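Local coordinates for protein sulfide-quinone reductase (Aquifex aeolicus, PDB 3HYW) that oxidises hydrogen sulfide with a quinone as electron acceptor, using one FAD per subunit and building up polysulfur on active-site cysteines, at residues Asn119-Cys124 against Phe247-Pro252. Coordinates in Å, arbitrary orientation, origin at the centre of the assembly. Where two conformers were deposited one is given. Residues are numbered along the deposited sequence.
Sequences NSTSIC and FTMFMP. With FAD (flavin-adenine dinucleotide), chain G; H2S (hydrosulfuric acid), chain J.
An extended loop, Ser-120 to Ser-122, leaves helix 116-119 and runs beside strand 247-251; end to end the segments diverge by 53°. CA atoms of Ser-120 and Thr-248 lie 5.2 Å apart, those of Thr-121 and Met-249 4.6 Å. On its other edge the strand pairs in parallel with strand 146-150; here the loop adds a short, irregular parallel pairing, with two main-chain bonds astride Met-249: Phe-250 N donates to Thr-121 O (3.1 Å), and Thr-121 N weakly to Thr-248 O (3.3 Å). Side-chain hydroxyls reinforce this register. Thr-121 OG1 (chi1 p) donates to Thr-248 O at 2.7 Å, and Ser-120 OG (chi1 t) hydrogen-bonds Thr-248 OG1 at 2.7 Å. Water 1 bridges Asn-119 O and Thr-248 OG1; water 2 links Ile-123 N (2.9 Å) to Phe-250 O (3.3 Å), spanning the splayed end. Apolar contacts follow: Ile-123 CD1 on Met-249 CE (3.9 Å) and Cys-124 SG on Pro-252 CD (3.6 Å). Met-251 sets out away from the loop but folds back (chi1-chi3 all m), putting CE 3.5 Å from Cys-124 SG. The H2S sulfur lies 2.7 Å from Cys-124 SG; Phe-254 completes its pocket. Polar pairing thus fixes the loop, while Cys-124 and Met-251 hold sulfide beside the flavin's dimethylbenzene edge, consistent with a place on the substrate's path.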
loop_
_atom_site.group_PDB
_atom_site.type_symbol
_atom_site.label_atom_id
_atom_site.label_comp_id
_atom_site.label_asym_id
_atom_site.label_seq_id
_atom_site.Cartn_x
_atom_site.Cartn_y
_atom_site.Cartn_z
ATOM N N ASN A 119 5.989 9.523 34.546
ATOM C CA ASN A 119 7.049 8.736 33.898
ATOM C C ASN A 119 7.312 9.059 32.428
ATOM O O ASN A 119 8.379 8.737 31.897
ATOM C CB ASN A 119 6.762 7.239 34.047
ATOM C CG ASN A 119 6.616 6.816 35.494
ATOM O OD1 ASN A 119 7.326 7.310 36.372
ATOM N ND2 ASN A 119 5.696 5.895 35.751
ATOM N N SER A 120 6.337 9.676 31.767
ATOM C CA SER A 120 6.491 10.034 30.361
ATOM C C SER A 120 6.870 11.507 30.206
ATOM O O SER A 120 7.166 12.192 31.193
ATOM C CB SER A 120 5.208 9.719 29.590
ATOM O OG SER A 120 5.452 9.661 28.197
ATOM N N THR A 121 6.883 11.979 28.962
ATOM C CA THR A 121 7.061 13.399 28.668
ATOM C C THR A 121 5.943 13.856 27.747
ATOM O O THR A 121 5.259 13.039 27.134
ATOM C CB THR A 121 8.433 13.717 28.014
ATOM O OG1 THR A 121 8.556 13.028 26.764
ATOM C CG2 THR A 121 9.591 13.331 28.930
ATOM N N SER A 122 5.765 15.170 27.655
ATOM C CA SER A 122 4.765 15.760 26.790
ATOM C C SER A 122 5.286 17.090 26.258
ATOM O O SER A 122 6.182 17.695 26.848
ATOM C CB SER A 122 3.466 15.958 27.560
ATOM O OG SER A 122 3.626 16.971 28.530
ATOM N N ILE A 123 4.728 17.535 25.139
ATOM C CA ILE A 123 5.230 18.712 24.435
ATOM C C ILE A 123 4.116 19.734 24.168
ATOM O O ILE A 123 4.276 20.631 23.340
ATOM C CB ILE A 123 5.954 18.313 23.118
ATOM C CG1 ILE A 123 4.972 17.678 22.119
ATOM C CG2 ILE A 123 7.118 17.356 23.410
ATOM C CD1 ILE A 123 5.610 17.217 20.808
ATOM N N CYS A 124 3.010 19.608 24.903
ATOM C CA CYS A 124 1.793 20.386 24.636
ATOM C C CYS A 124 1.817 21.798 25.209
ATOM O O CYS A 124 1.054 22.660 24.770
ATOM C CB CYS A 124 0.559 19.646 25.156
ATOM S SG CYS A 124 0.154 18.178 24.250
ATOM N N PHE A 247 12.890 5.972 27.044
ATOM C CA PHE A 247 12.329 7.310 26.889
ATOM C C PHE A 247 10.987 7.217 26.180
ATOM O O PHE A 247 10.857 6.508 25.185
ATOM C CB PHE A 247 13.285 8.220 26.107
ATOM C CG PHE A 247 12.678 9.544 25.717
ATOM C CD1 PHE A 247 11.924 9.663 24.548
ATOM C CD2 PHE A 247 12.851 10.671 26.522
ATOM C CE1 PHE A 247 11.337 10.884 24.189
ATOM C CE2 PHE A 247 12.281 11.898 26.166
ATOM C CZ PHE A 247 11.519 12.001 25.000
ATOM N N THR A 248 9.993 7.932 26.701
ATOM C CA THR A 248 8.694 8.036 26.039
ATOM C C THR A 248 8.220 9.484 25.902
ATOM O O THR A 248 8.609 10.364 26.678
ATOM C CB THR A 248 7.580 7.224 26.768
ATOM O OG1 THR A 248 7.341 7.783 28.062
ATOM C CG2 THR A 248 7.964 5.760 26.917
ATOM N N MET A 249 7.378 9.714 24.900
ATOM C CA MET A 249 6.681 10.974 24.742
ATOM C C MET A 249 5.281 10.632 24.265
ATOM O O MET A 249 5.099 10.156 23.141
ATOM C CB MET A 249 7.399 11.875 23.726
ATOM C CG MET A 249 7.023 13.363 23.790
ATOM S SD MET A 249 5.295 13.760 23.446
ATOM C CE MET A 249 5.175 13.436 21.687
ATOM N N PHE A 250 4.295 10.870 25.123
ATOM C CA PHE A 250 2.911 10.634 24.760
ATOM C C PHE A 250 2.066 11.894 24.787
ATOM O O PHE A 250 2.277 12.784 25.615
ATOM C CB PHE A 250 2.294 9.512 25.611
ATOM C CG PHE A 250 2.609 8.149 25.087
ATOM C CD1 PHE A 250 1.731 7.506 24.222
ATOM C CD2 PHE A 250 3.811 7.529 25.410
ATOM C CE1 PHE A 250 2.041 6.260 23.696
ATOM C CE2 PHE A 250 4.120 6.277 24.899
ATOM C CZ PHE A 250 3.233 5.643 24.041
ATOM N N MET A 251 1.134 11.970 23.842
ATOM C CA MET A 251 0.118 13.011 23.841
ATOM C C MET A 251 -0.907 12.695 24.919
ATOM O O MET A 251 -1.305 11.530 25.077
ATOM C CB MET A 251 -0.585 13.089 22.485
ATOM C CG MET A 251 0.338 13.325 21.300
ATOM S SD MET A 251 1.324 14.836 21.419
ATOM C CE MET A 251 0.040 16.089 21.476
ATOM N N PRO A 252 -1.312 13.721 25.687
ATOM C CA PRO A 252 -2.462 13.585 26.568
ATOM C C PRO A 252 -3.757 13.830 25.798
ATOM O O PRO A 252 -3.726 14.370 24.686
ATOM C CB PRO A 252 -2.233 14.683 27.609
ATOM C CG PRO A 252 -1.461 15.738 26.891
ATOM C CD PRO A 252 -0.689 15.058 25.784
HETATM P PA FAD G . -3.802 27.947 23.243
HETATM O O1A FAD G . -3.114 28.587 22.065
HETATM O O2A FAD G . -3.117 26.839 23.982
HETATM O O5B FAD G . -4.147 29.138 24.251
HETATM C C5B FAD G . -4.936 28.990 25.420
HETATM C C4B FAD G . -4.627 30.182 26.312
HETATM O O4B FAD G . -5.560 30.244 27.390
HETATM C C3B FAD G . -3.255 30.052 26.951
HETATM O O3B FAD G . -2.620 31.336 26.939
HETATM C C2B FAD G . -3.558 29.616 28.371
HETATM O O2B FAD G . -2.538 30.019 29.282
HETATM C C1B FAD G . -4.868 30.336 28.635
HETATM N N9A FAD G . -5.708 29.751 29.714
HETATM C C8A FAD G . -5.920 28.443 29.974
HETATM N N7A FAD G . -6.770 28.339 31.027
HETATM C C5A FAD G . -7.080 29.595 31.426
HETATM C C6A FAD G . -7.883 30.119 32.437
HETATM N N6A FAD G . -8.555 29.296 33.274
HETATM N N1A FAD G . -7.991 31.467 32.576
HETATM C C2A FAD G . -7.331 32.302 31.755
HETATM N N3A FAD G . -6.548 31.823 30.775
HETATM C C4A FAD G . -6.412 30.479 30.589
HETATM N N1 FAD G . -1.902 23.458 14.850
HETATM C C2 FAD G . -1.504 23.696 13.571
HETATM O O2 FAD G . -2.309 24.178 12.750
HETATM N N3 FAD G . -0.239 23.432 13.164
HETATM C C4 FAD G . 0.656 22.920 14.032
HETATM O O4 FAD G . 1.933 22.635 13.638
HETATM C C4X FAD G . 0.272 22.665 15.343
HETATM N N5 FAD G . 1.173 22.145 16.207
HETATM C C5X FAD G . 0.825 21.896 17.489
HETATM C C6 FAD G . 1.779 21.372 18.367
HETATM C C7 FAD G . 1.446 21.097 19.690
HETATM C C7M FAD G . 2.510 20.522 20.605
HETATM C C8 FAD G . 0.144 21.352 20.130
HETATM C C8M FAD G . -0.290 21.072 21.557
HETATM C C9 FAD G . -0.804 21.871 19.245
HETATM C C9A FAD G . -0.476 22.163 17.911
HETATM N N10 FAD G . -1.390 22.691 17.044
HETATM C C10 FAD G . -1.031 22.938 15.757
HETATM C "C1'" FAD G . -2.790 22.905 17.479
HETATM C "C2'" FAD G . -3.300 24.298 17.789
HETATM O "O2'" FAD G . -2.975 25.197 16.721
HETATM C "C3'" FAD G . -2.750 24.745 19.144
HETATM O "O3'" FAD G . -3.157 23.796 20.159
HETATM C "C4'" FAD G . -3.240 26.139 19.510
HETATM O "O4'" FAD G . -2.387 26.652 20.541
HETATM C "C5'" FAD G . -4.688 26.108 19.988
HETATM O "O5'" FAD G . -5.147 27.434 20.232
HETATM P P FAD G . -6.093 27.800 21.485
HETATM O O1P FAD G . -6.315 29.289 21.461
HETATM O O2P FAD G . -7.290 26.875 21.527
HETATM O O3P FAD G . -5.232 27.390 22.785
HETATM S S H2S J . -0.693 19.636 22.149
HETATM O O HOH W 1 9.156 7.199 29.796
HETATM O O HOH W 2 2.497 15.814 24.394
#